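Local coordinates for iron-binding zinc finger CDGSH type domain-containing protein (Magnetospirillum magneticum, PDB 3TBN) that binds two [2Fe-2S] clusters, one in each of its two CDGSH-type iron-sulfur motifs, at residues Thr23-Ala26 / Gly27-Tyr30. Residues are numbered along the deposited sequence; the frame is centred on the assembly and turned at random.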
loop_
_atom_site.group_PDB
_atom_site.type_symbol
_atom_site.label_atom_id
_atom_site.label_comp_id
_atom_site.label_asym_id
_atom_site.label_seq_id
_atom_site.Cartn_x
_atom_site.Cartn_y
_atom_site.Cartn_z
ATOM N N THR A 23 -3.788 -4.135 -13.473
ATOM C CA THR A 23 -5.077 -4.383 -14.097
ATOM C C THR A 23 -5.864 -5.282 -13.161
ATOM O O THR A 23 -5.396 -6.360 -12.802
ATOM C CB THR A 23 -4.904 -5.050 -15.468
ATOM O OG1 THR A 23 -4.107 -4.201 -16.304
ATOM C CG2 THR A 23 -6.258 -5.285 -16.119
ATOM N N VAL A 24 -7.040 -4.822 -12.744
ATOM C CA VAL A 24 -7.866 -5.556 -11.795
ATOM C C VAL A 24 -9.150 -6.070 -12.436
ATOM O O VAL A 24 -9.636 -5.525 -13.434
ATOM C CB VAL A 24 -8.205 -4.697 -10.548
ATOM C CG1 VAL A 24 -6.942 -4.399 -9.749
ATOM C CG2 VAL A 24 -8.927 -3.409 -10.940
ATOM N N GLU A 25 -9.678 -7.136 -11.844
ATOM C CA GLU A 25 -10.894 -7.790 -12.297
ATOM C C GLU A 25 -12.069 -7.380 -11.423
ATOM O O GLU A 25 -11.969 -7.356 -10.196
ATOM C CB GLU A 25 -10.728 -9.306 -12.228
ATOM C CG GLU A 25 -9.566 -9.858 -13.037
ATOM C CD GLU A 25 -9.414 -11.355 -12.857
ATOM O OE1 GLU A 25 -8.533 -11.777 -12.083
ATOM O OE2 GLU A 25 -10.191 -12.111 -13.475
ATOM N N ALA A 26 -13.191 -7.070 -12.059
ATOM C CA ALA A 26 -14.393 -6.693 -11.330
ATOM C C ALA A 26 -14.799 -7.775 -10.334
ATOM O O ALA A 26 -14.853 -8.960 -10.664
ATOM C CB ALA A 26 -15.528 -6.421 -12.301
ATOM N N GLY A 27 -15.082 -7.352 -9.106
ATOM C CA GLY A 27 -15.619 -8.236 -8.092
ATOM C C GLY A 27 -14.607 -9.104 -7.366
ATOM O O GLY A 27 -14.988 -9.822 -6.444
ATOM N N LYS A 28 -13.340 -9.066 -7.774
ATOM C CA LYS A 28 -12.302 -9.821 -7.084
ATOM C C LYS A 28 -11.690 -8.952 -5.994
ATOM O O LYS A 28 -11.494 -7.759 -6.188
ATOM C CB LYS A 28 -11.227 -10.283 -8.070
ATOM C CG LYS A 28 -10.093 -11.063 -7.423
ATOM C CD LYS A 28 -9.223 -11.757 -8.452
ATOM C CE LYS A 28 -9.903 -13.005 -8.988
ATOM N NZ LYS A 28 -9.005 -13.758 -9.897
ATOM N N THR A 29 -11.410 -9.547 -4.840
ATOM C CA THR A 29 -10.831 -8.814 -3.728
ATOM C C THR A 29 -9.309 -8.922 -3.736
ATOM O O THR A 29 -8.748 -10.019 -3.763
ATOM C CB THR A 29 -11.380 -9.320 -2.388
ATOM O OG1 THR A 29 -12.812 -9.218 -2.387
ATOM C CG2 THR A 29 -10.814 -8.510 -1.236
ATOM N N TYR A 30 -8.670 -7.755 -3.722
ATOM C CA TYR A 30 -7.222 -7.607 -3.655
ATOM C C TYR A 30 -6.851 -7.157 -2.251
ATOM O O TYR A 30 -7.584 -6.407 -1.615
ATOM C CB TYR A 30 -6.749 -6.574 -4.694
ATOM C CG TYR A 30 -7.067 -7.018 -6.099
ATOM C CD1 TYR A 30 -6.121 -7.681 -6.869
ATOM C CD2 TYR A 30 -8.338 -6.841 -6.633
ATOM C CE1 TYR A 30 -6.424 -8.137 -8.138
ATOM C CE2 TYR A 30 -8.648 -7.292 -7.902
ATOM C CZ TYR A 30 -7.690 -7.942 -8.646
ATOM O OH TYR A 30 -8.010 -8.395 -9.902
HETATM O O HOH W 1 -6.587 -10.413 -10.951
#
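The ring of Tyr30 lies against Val24, whose CG1 sits over one face in a CH-pi contact, 3.9 Å from the ring centroid and offset toward the rim. Between them the chain reverses in a type II beta turn from Glu25 to Lys28, part of the connection from strand 20-24 to strand 30-32, and so from one small antiparallel sheet of this CDGSH protein to the other. Lys28 N donates to Glu25 O, closing the turn, and Gly27 holds its third position, where phi is positive (81°). Beyond that backbone bond, the loop is a worked example of a bend pinned by its own side chains. With CG anti to its carbonyl carbon (chi1 -62°), Tyr30 reaches back across the bend, and its OH accepts a nearly straight bond from Glu25 N (2.9 Å, 164°). A phenylalanine here would probably leave Glu25 N without its acceptor. On the other side of the ring plane from Val24, Glu25 and Lys28 run alongside each other into a salt bridge, Lys28 NZ meeting Glu25 OE1 at 3.0 Å from above the carboxylate plane. Glu25 OE1 also accepts from a water at 2.6 Å, which hydrogen-bonds to Tyr30 OH at 2.7 Å.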